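Local coordinates for oxidoreductase, NAD-binding/iron-sulfur cluster-binding protein (Nitratireductor pacificus pht-3B, PDB 6ZXU) that reductively strips halogen from organohalide substrates, probably at a bound cobalamin supplied with electrons through two [4Fe-4S] clusters, at residues Gly359-Leu364 and Glu417-Tyr422; Val424-Asp429 and Glu458-Met463; Met470-Arg475 and Asp522-Val527. All blocks are in the same frame, centred on the assembly; numbering follows the deposited sequence.

Interaction 1 (Gly359-Leu364 and Glu417-Tyr422); sequences GTREKL and EAYHDY
R361 lays its aliphatic chain over one face of the Y419 ring, and this is the tightly packed half of the contact. CG sits 3.7 Å from the ring centroid and only 14° off the ring normal, a CH-pi contact, while CD of R361 leans to Y419 CE2 at 3.6 Å. Farther out, the guanidinium stands steeply to the ring, the planes 78° apart, with Y419 CE2 at the edge of the guanidinium, near the guanidinium plane. There NE makes a salt bridge to E483, whose OE1 also bonds Y419 OH, so one carboxylate oxygen joins the arginine and the tyrosine hydroxyl. Next door, T360 O lies in the plane of the H420 imidazole, 3.2 Å from H420 CE1; ND1 of that ring is held by T520.

The other half is wetter. K363 brings NZ to Y419 O at 2.9 Å, and the same ammonium has a salt bridge to D522. One water donates to Y419 O at 2.9 Å while lying close to R361 O; a second accepts from K363 NZ and reaches Y419 O and D421 OD1 weakly. D421 OD1 is 4.5 Å from K363 NZ, beyond a salt bridge.

Two loops meet here at the surface: 359-364 follows helix 342-354 and touches helix 445-469 through T360 and L364, while 417-422 leads into strand 422-429, with Y419 and H420 resting on strand 474-477.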
loop_
_atom_site.group_PDB
_atom_site.type_symbol
_atom_site.label_atom_id
_atom_site.label_comp_id
_atom_site.label_asym_id
_atom_site.label_seq_id
_atom_site.Cartn_x
_atom_site.Cartn_y
_atom_site.Cartn_z
ATOM N N GLY A 359 -19.669 -2.222 -2.923
ATOM C CA GLY A 359 -20.526 -1.664 -3.934
ATOM C C GLY A 359 -21.401 -2.646 -4.718
ATOM O O GLY A 359 -21.547 -3.784 -4.327
ATOM N N THR A 360 -21.878 -2.198 -5.877
ATOM C CA THR A 360 -22.975 -2.781 -6.606
ATOM C C THR A 360 -22.512 -3.437 -7.900
ATOM O O THR A 360 -21.556 -3.005 -8.517
ATOM C CB THR A 360 -23.984 -1.687 -7.084
ATOM O OG1 THR A 360 -23.306 -0.658 -7.881
ATOM C CG2 THR A 360 -24.671 -1.068 -5.924
ATOM N N ARG A 361 -23.147 -4.529 -8.260
ATOM C CA ARG A 361 -22.909 -5.189 -9.532
ATOM C C ARG A 361 -23.984 -4.870 -10.584
ATOM O O ARG A 361 -23.738 -5.038 -11.753
ATOM C CB ARG A 361 -22.834 -6.682 -9.340
ATOM C CG ARG A 361 -21.774 -7.188 -8.398
ATOM C CD ARG A 361 -21.857 -8.657 -8.236
ATOM N NE ARG A 361 -20.946 -9.230 -7.216
ATOM C CZ ARG A 361 -21.146 -9.169 -5.898
ATOM N NH1 ARG A 361 -22.184 -8.511 -5.423
ATOM N NH2 ARG A 361 -20.297 -9.735 -5.054
ATOM N N GLU A 362 -25.123 -4.330 -10.152
ATOM C CA GLU A 362 -26.262 -4.080 -11.065
ATOM C C GLU A 362 -26.142 -2.735 -11.727
ATOM O O GLU A 362 -25.562 -1.816 -11.156
ATOM C CB GLU A 362 -27.590 -4.173 -10.293
ATOM C CG GLU A 362 -27.978 -2.868 -9.555
ATOM C CD GLU A 362 -27.513 -2.747 -8.049
ATOM O OE1 GLU A 362 -27.829 -1.677 -7.426
ATOM O OE2 GLU A 362 -26.825 -3.685 -7.475
ATOM N N LYS A 363 -26.698 -2.599 -12.949
ATOM C CA LYS A 363 -26.675 -1.299 -13.652
ATOM C C LYS A 363 -27.424 -0.263 -12.844
ATOM O O LYS A 363 -28.428 -0.579 -12.171
ATOM C CB LYS A 363 -27.263 -1.384 -15.057
ATOM C CG LYS A 363 -26.487 -2.313 -15.960
ATOM C CD LYS A 363 -25.047 -1.858 -16.230
ATOM C CE LYS A 363 -24.230 -2.906 -17.065
ATOM N NZ LYS A 363 -22.714 -2.621 -17.145
ATOM N N LEU A 364 -26.912 0.957 -12.870
ATOM C CA LEU A 364 -27.616 2.066 -12.262
ATOM C C LEU A 364 -28.002 3.042 -13.339
ATOM O O LEU A 364 -27.406 3.057 -14.442
ATOM C CB LEU A 364 -26.735 2.785 -11.229
ATOM C CG LEU A 364 -26.296 2.047 -9.973
ATOM C CD1 LEU A 364 -25.436 2.974 -9.052
ATOM C CD2 LEU A 364 -27.429 1.465 -9.209
ATOM N N GLU A 417 -20.409 -12.694 -13.474
ATOM C CA GLU A 417 -20.623 -12.010 -14.721
ATOM C C GLU A 417 -19.614 -10.915 -14.879
ATOM O O GLU A 417 -19.130 -10.344 -13.888
ATOM C CB GLU A 417 -22.010 -11.350 -14.763
ATOM C CG GLU A 417 -23.168 -12.362 -14.646
ATOM C CD GLU A 417 -23.121 -13.471 -15.693
ATOM O OE1 GLU A 417 -23.295 -14.698 -15.309
ATOM O OE2 GLU A 417 -22.893 -13.098 -16.904
ATOM N N ALA A 418 -19.287 -10.597 -16.099
ATOM C CA ALA A 418 -18.493 -9.391 -16.376
ATOM C C ALA A 418 -19.385 -8.142 -16.298
ATOM O O ALA A 418 -19.732 -7.562 -17.326
ATOM C CB ALA A 418 -17.804 -9.515 -17.741
ATOM N N TYR A 419 -19.695 -7.679 -15.102
ATOM C CA TYR A 419 -20.746 -6.723 -14.938
ATOM C C TYR A 419 -20.423 -5.268 -15.192
ATOM O O TYR A 419 -21.338 -4.473 -15.345
ATOM C CB TYR A 419 -21.424 -6.940 -13.566
ATOM C CG TYR A 419 -20.441 -7.150 -12.423
ATOM C CD1 TYR A 419 -19.727 -6.097 -11.915
ATOM C CD2 TYR A 419 -20.273 -8.398 -11.866
ATOM C CE1 TYR A 419 -18.811 -6.273 -10.866
ATOM C CE2 TYR A 419 -19.405 -8.607 -10.838
ATOM C CZ TYR A 419 -18.645 -7.524 -10.340
ATOM O OH TYR A 419 -17.813 -7.722 -9.243
ATOM N N HIS A 420 -19.143 -4.842 -15.237
ATOM C CA HIS A 420 -18.792 -3.485 -15.445
ATOM C C HIS A 420 -17.832 -3.365 -16.641
ATOM O O HIS A 420 -17.076 -4.251 -16.934
ATOM C CB HIS A 420 -18.084 -2.871 -14.249
ATOM C CG HIS A 420 -18.940 -2.671 -13.065
ATOM N ND1 HIS A 420 -18.500 -2.894 -11.788
ATOM C CD2 HIS A 420 -20.246 -2.325 -12.954
ATOM C CE1 HIS A 420 -19.496 -2.688 -10.938
ATOM N NE2 HIS A 420 -20.560 -2.344 -11.635
ATOM N N ASP A 421 -17.826 -2.199 -17.240
ATOM C CA ASP A 421 -17.046 -1.902 -18.447
ATOM C C ASP A 421 -15.618 -1.497 -18.258
ATOM O O ASP A 421 -14.828 -1.699 -19.132
ATOM C CB ASP A 421 -17.751 -0.759 -19.168
ATOM C CG ASP A 421 -19.124 -1.198 -19.834
ATOM O OD1 ASP A 421 -19.292 -2.406 -20.098
ATOM O OD2 ASP A 421 -20.014 -0.299 -20.013
ATOM N N TYR A 422 -15.306 -0.832 -17.136
ATOM C CA TYR A 422 -13.995 -0.257 -16.924
ATOM C C TYR A 422 -13.399 -0.689 -15.591
ATOM O O TYR A 422 -14.116 -1.002 -14.664
ATOM C CB TYR A 422 -14.052 1.272 -16.951
ATOM C CG TYR A 422 -14.537 1.863 -18.231
ATOM C CD1 TYR A 422 -13.679 1.952 -19.330
ATOM C CD2 TYR A 422 -15.898 2.186 -18.405
ATOM C CE1 TYR A 422 -14.119 2.423 -20.543
ATOM C CE2 TYR A 422 -16.351 2.650 -19.617
ATOM C CZ TYR A 422 -15.463 2.773 -20.655
ATOM O OH TYR A 422 -15.866 3.245 -21.844
HETATM O O HOH W 1 -24.006 -4.685 -14.259
HETATM O O HOH W 2 -20.973 -4.390 -18.035
#

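Interaction 2 (Val424-Asp429 and Glu458-Met463); sequences VVMLID and EIAGVM
M426, I428, I459, A460 and M463 meet with no ring or other planar side chain among them, so there are no faces or edges to stack and the contact is made of sulfur, methyl and methylene groups. M426 carries most of it. Its SD lies 3.5 Å from M463 SD, the two thioether chains passing each other obliquely, and also 3.9 Å from I459 CG2. The bend at chi3 (-66°) places CE of M426 where it meets both M463 SD, at 3.7 Å, and the CB of A460, at 3.9 Å. M463 is bent at chi3 as well, and its own CE also comes near M426 SD.

This is a helix packed on one face of an antiparallel sheet. The axes of strand 424-429 and helix 458-463 approach to 10.2 Å, their directions 153° from each other, so the helix returns nearly antiparallel over the strand. Alternation along the strand points V424, M426 and I428 toward the helix; M426 and I428 meet I459, A460 and M463, which come from little more than a single helical turn.

At the far end, I428 and I459 reach toward each other tip to tip, CD1 to CD1 at 4.0 Å. I517 of the neighbouring strand 514-521 touches both M426 and A460, and L386 and L390 of helix 376-390 lie against M463. The I428 side chain is about 8 Å from the bound cobalamin and about 5 Å from that of K515, a cobalamin-binding residue.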
loop_
_atom_site.group_PDB
_atom_site.type_symbol
_atom_site.label_atom_id
_atom_site.label_comp_id
_atom_site.label_asym_id
_atom_site.label_seq_id
_atom_site.Cartn_x
_atom_site.Cartn_y
_atom_site.Cartn_z
ATOM N N VAL A 424 -10.631 0.772 -12.837
ATOM C CA VAL A 424 -9.741 1.808 -12.319
ATOM C C VAL A 424 -8.762 1.102 -11.365
ATOM O O VAL A 424 -9.145 0.418 -10.441
ATOM C CB VAL A 424 -10.490 2.894 -11.578
ATOM C CG1 VAL A 424 -9.524 4.008 -11.107
ATOM C CG2 VAL A 424 -11.558 3.449 -12.514
ATOM N N VAL A 425 -7.478 1.191 -11.713
ATOM C CA VAL A 425 -6.423 0.484 -11.035
ATOM C C VAL A 425 -5.558 1.522 -10.327
ATOM O O VAL A 425 -5.077 2.502 -10.917
ATOM C CB VAL A 425 -5.540 -0.279 -12.025
ATOM C CG1 VAL A 425 -4.554 -1.178 -11.308
ATOM C CG2 VAL A 425 -6.419 -1.103 -12.934
ATOM N N MET A 426 -5.314 1.264 -9.048
ATOM C CA MET A 426 -4.450 2.146 -8.246
ATOM C C MET A 426 -3.391 1.353 -7.547
ATOM O O MET A 426 -3.614 0.227 -7.164
ATOM C CB MET A 426 -5.252 2.923 -7.280
ATOM C CG MET A 426 -6.126 3.873 -8.025
ATOM S SD MET A 426 -7.354 4.745 -7.064
ATOM C CE MET A 426 -8.396 3.339 -6.595
ATOM N N LEU A 427 -2.193 1.908 -7.505
ATOM C CA LEU A 427 -1.050 1.300 -6.824
ATOM C C LEU A 427 -0.754 2.087 -5.537
ATOM O O LEU A 427 -0.735 3.302 -5.556
ATOM C CB LEU A 427 0.128 1.236 -7.694
ATOM C CG LEU A 427 0.109 0.538 -9.044
ATOM C CD1 LEU A 427 1.563 0.592 -9.633
ATOM C CD2 LEU A 427 -0.329 -0.896 -8.929
ATOM N N ILE A 428 -0.521 1.363 -4.481
ATOM C CA ILE A 428 -0.085 1.874 -3.175
ATOM C C ILE A 428 1.322 1.326 -2.934
ATOM O O ILE A 428 1.510 0.112 -2.938
ATOM C CB ILE A 428 -1.039 1.438 -2.063
ATOM C CG1 ILE A 428 -2.497 1.780 -2.369
ATOM C CG2 ILE A 428 -0.596 2.048 -0.747
ATOM C CD1 ILE A 428 -2.706 3.281 -2.441
ATOM N N ASP A 429 2.253 2.223 -2.715
ATOM C CA ASP A 429 3.652 1.919 -2.439
ATOM C C ASP A 429 3.708 1.195 -1.083
ATOM O O ASP A 429 3.170 1.670 -0.090
ATOM C CB ASP A 429 4.505 3.190 -2.440
ATOM C CG ASP A 429 5.982 2.918 -2.343
ATOM O OD1 ASP A 429 6.394 1.795 -1.861
ATOM O OD2 ASP A 429 6.757 3.856 -2.658
ATOM N N GLU A 458 -9.774 1.464 1.319
ATOM C CA GLU A 458 -10.380 2.744 1.688
ATOM C C GLU A 458 -10.559 3.698 0.549
ATOM O O GLU A 458 -11.633 4.269 0.328
ATOM C CB GLU A 458 -9.550 3.381 2.811
ATOM C CG GLU A 458 -9.910 4.810 3.197
ATOM C CD GLU A 458 -8.829 5.361 4.167
ATOM O OE1 GLU A 458 -8.504 4.661 5.120
ATOM O OE2 GLU A 458 -8.330 6.473 4.045
ATOM N N ILE A 459 -9.487 3.909 -0.227
ATOM C CA ILE A 459 -9.498 4.841 -1.337
ATOM C C ILE A 459 -10.469 4.400 -2.433
ATOM O O ILE A 459 -11.299 5.186 -2.914
ATOM C CB ILE A 459 -8.050 5.028 -1.937
ATOM C CG1 ILE A 459 -7.175 5.769 -0.882
ATOM C CG2 ILE A 459 -8.106 5.714 -3.314
ATOM C CD1 ILE A 459 -5.713 5.676 -1.223
ATOM N N ALA A 460 -10.434 3.125 -2.760
ATOM C CA ALA A 460 -11.287 2.615 -3.803
ATOM C C ALA A 460 -12.737 2.501 -3.337
ATOM O O ALA A 460 -13.615 2.613 -4.157
ATOM C CB ALA A 460 -10.805 1.241 -4.328
ATOM N N GLY A 461 -12.961 2.250 -2.077
ATOM C CA GLY A 461 -14.313 2.224 -1.530
ATOM C C GLY A 461 -14.958 3.565 -1.663
ATOM O O GLY A 461 -16.100 3.684 -2.076
ATOM N N VAL A 462 -14.217 4.614 -1.323
ATOM C CA VAL A 462 -14.710 5.995 -1.442
ATOM C C VAL A 462 -14.977 6.331 -2.904
ATOM O O VAL A 462 -16.009 6.903 -3.251
ATOM C CB VAL A 462 -13.710 6.988 -0.801
ATOM C CG1 VAL A 462 -14.044 8.376 -1.226
ATOM C CG2 VAL A 462 -13.803 6.917 0.691
ATOM N N MET A 463 -14.062 5.985 -3.791
ATOM C CA MET A 463 -14.175 6.334 -5.199
ATOM C C MET A 463 -15.352 5.640 -5.861
ATOM O O MET A 463 -16.095 6.266 -6.614
ATOM C CB MET A 463 -12.880 6.040 -5.934
ATOM C CG MET A 463 -11.778 7.049 -5.553
ATOM S SD MET A 463 -10.192 6.604 -6.266
ATOM C CE MET A 463 -10.409 7.152 -7.958
#

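Interaction 3 (Met470-Arg475 and Asp522-Val527); sequences MGYSAR and DLPMSV
A Schellman motif ends helix 445-469 at G471, and the residue that follows, Y472, turns its ring onto L523 in the loop that leaves strand 514-521. L523 CD1 stands over one face of the ring, 4.0 Å from the centroid and 18° off the normal, displaced toward the CD2-CE2 rim. It is the second torsion of L523 (chi2 72°) that sets CD1 over the tyrosine. The P524 and Y472 side chains cross at about a right angle, with P524 CD 3.8 Å from Y472 CE1, and the backbone CA of L523 comes equally near Y472 CD1. On its other branch, L523 CD2 touches M470 CE more loosely, at 4.4 Å.

The backbones meet where D522 N donates to S473 O at 3.1 Å. This bond extends the antiparallel pairing of strands 474-477 and 514-521, in which R475 is bonded to T520, one step past their ends. An alanine in place of Y472 would probably leave L523 CD1 and P524 CD without the ring they pack on, opening a gap beside the helix end.

Polar groups gather on the S473 side. A water accepts from S473 N and probably donates to D522 OD2, each at 2.9 Å, and D522 OD2 also forms a salt bridge with K363. S473 OG bonds E362 O, T360 OG1 and H420 NE2, so the hydroxyl joins this turn to both neighbouring loops.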
loop_
_atom_site.group_PDB
_atom_site.type_symbol
_atom_site.label_atom_id
_atom_site.label_comp_id
_atom_site.label_asym_id
_atom_site.label_seq_id
_atom_site.Cartn_x
_atom_site.Cartn_y
_atom_site.Cartn_z
ATOM N N MET A 470 -23.186 9.283 -8.533
ATOM C CA MET A 470 -23.483 9.875 -9.846
ATOM C C MET A 470 -24.352 8.992 -10.754
ATOM O O MET A 470 -24.555 9.322 -11.917
ATOM C CB MET A 470 -22.142 10.196 -10.537
ATOM C CG MET A 470 -21.243 11.144 -9.750
ATOM S SD MET A 470 -19.765 11.684 -10.626
ATOM C CE MET A 470 -18.835 10.147 -10.708
ATOM N N GLY A 471 -24.738 7.830 -10.260
ATOM C CA GLY A 471 -25.565 6.893 -10.990
ATOM C C GLY A 471 -24.827 6.005 -11.963
ATOM O O GLY A 471 -25.389 5.593 -12.998
ATOM N N TYR A 472 -23.582 5.630 -11.604
ATOM C CA TYR A 472 -22.820 4.649 -12.387
ATOM C C TYR A 472 -22.400 3.535 -11.499
ATOM O O TYR A 472 -21.771 3.773 -10.452
ATOM C CB TYR A 472 -21.619 5.342 -13.043
ATOM C CG TYR A 472 -22.022 6.310 -14.081
ATOM C CD1 TYR A 472 -22.259 5.892 -15.394
ATOM C CD2 TYR A 472 -22.198 7.647 -13.786
ATOM C CE1 TYR A 472 -22.678 6.777 -16.373
ATOM C CE2 TYR A 472 -22.623 8.535 -14.744
ATOM C CZ TYR A 472 -22.819 8.102 -16.050
ATOM O OH TYR A 472 -23.195 9.012 -16.995
ATOM N N SER A 473 -22.793 2.321 -11.811
ATOM C CA SER A 473 -22.545 1.193 -10.953
ATOM C C SER A 473 -20.971 1.060 -10.770
ATOM O O SER A 473 -20.225 1.329 -11.678
ATOM C CB SER A 473 -23.075 -0.079 -11.570
ATOM O OG SER A 473 -23.047 -1.156 -10.698
ATOM N N ALA A 474 -20.561 0.684 -9.585
ATOM C CA ALA A 474 -19.121 0.584 -9.268
ATOM C C ALA A 474 -18.967 -0.298 -8.062
ATOM O O ALA A 474 -19.769 -0.240 -7.121
ATOM C CB ALA A 474 -18.544 1.942 -9.033
ATOM N N ARG A 475 -17.963 -1.171 -8.111
ATOM C CA ARG A 475 -17.642 -2.077 -7.034
ATOM C C ARG A 475 -16.135 -2.144 -6.861
ATOM O O ARG A 475 -15.402 -2.275 -7.851
ATOM C CB ARG A 475 -18.176 -3.447 -7.347
ATOM C CG ARG A 475 -17.909 -4.388 -6.225
ATOM C CD ARG A 475 -18.690 -5.624 -6.244
ATOM N NE ARG A 475 -18.227 -6.518 -5.174
ATOM C CZ ARG A 475 -18.740 -6.644 -3.938
ATOM N NH1 ARG A 475 -19.779 -5.912 -3.540
ATOM N NH2 ARG A 475 -18.235 -7.519 -3.112
ATOM N N ASP A 522 -19.021 1.515 -14.523
ATOM C CA ASP A 522 -19.573 1.904 -15.838
ATOM C C ASP A 522 -19.353 3.353 -16.224
ATOM O O ASP A 522 -19.655 3.733 -17.361
ATOM C CB ASP A 522 -21.090 1.564 -15.895
ATOM C CG ASP A 522 -21.344 0.077 -15.912
ATOM O OD1 ASP A 522 -20.485 -0.711 -16.501
ATOM O OD2 ASP A 522 -22.387 -0.298 -15.288
ATOM N N LEU A 523 -18.763 4.183 -15.356
ATOM C CA LEU A 523 -18.460 5.547 -15.748
ATOM C C LEU A 523 -17.603 5.616 -16.972
ATOM O O LEU A 523 -16.523 5.060 -17.009
ATOM C CB LEU A 523 -17.768 6.279 -14.627
ATOM C CG LEU A 523 -17.411 7.708 -14.888
ATOM C CD1 LEU A 523 -18.688 8.547 -14.898
ATOM C CD2 LEU A 523 -16.431 8.237 -13.842
ATOM N N PRO A 524 -18.062 6.278 -18.042
ATOM C CA PRO A 524 -17.238 6.347 -19.283
ATOM C C PRO A 524 -15.970 7.152 -19.121
ATOM O O PRO A 524 -16.039 8.314 -18.707
ATOM C CB PRO A 524 -18.191 7.018 -20.341
ATOM C CG PRO A 524 -19.541 6.717 -19.804
ATOM C CD PRO A 524 -19.437 6.750 -18.282
ATOM N N MET A 525 -14.830 6.508 -19.444
ATOM C CA MET A 525 -13.518 7.120 -19.256
ATOM C C MET A 525 -12.630 6.747 -20.411
ATOM O O MET A 525 -12.722 5.600 -20.836
ATOM C CB MET A 525 -12.890 6.604 -17.952
ATOM C CG MET A 525 -13.630 6.954 -16.706
ATOM S SD MET A 525 -13.063 6.153 -15.174
ATOM C CE MET A 525 -13.459 4.451 -15.543
ATOM N N SER A 526 -11.772 7.649 -20.837
ATOM C CA SER A 526 -10.682 7.279 -21.729
ATOM C C SER A 526 -9.677 6.332 -21.019
ATOM O O SER A 526 -9.380 6.498 -19.828
ATOM C CB SER A 526 -9.927 8.483 -22.208
ATOM O OG SER A 526 -10.832 9.365 -22.810
ATOM N N VAL A 527 -9.217 5.320 -21.734
ATOM C CA VAL A 527 -8.351 4.289 -21.167
ATOM C C VAL A 527 -6.927 4.636 -21.437
ATOM O O VAL A 527 -6.622 5.433 -22.341
ATOM C CB VAL A 527 -8.698 2.837 -21.674
ATOM C CG1 VAL A 527 -10.101 2.505 -21.340
ATOM C CG2 VAL A 527 -8.425 2.691 -23.104
HETATM O O HOH W 3 -24.268 1.566 -14.205
#

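Interaction 2 is the core contact: wholly buried, apolar and near the cobalamin, it seats helix 445-469 on the middle of the sheet. Interaction 1 is a surface contact and interaction 3 partly buried, their centres about 9 Å apart, where chain leaves or enters that sheet; there hydrogen bonds, ordered water and CH-pi packing replace plain hydrocarbon and sulfur. The same elements recur: strand 422-429 starts from the loop of interaction 1 and supplies one side of interaction 2, while helix 445-469 runs through interaction 2 to end at interaction 3. Polar bonds from S473 and D522 tie interaction 3 to interaction 1; it meets interaction 2 through apolar packing of V424 CG2 on M525 CE, 3.7 Å.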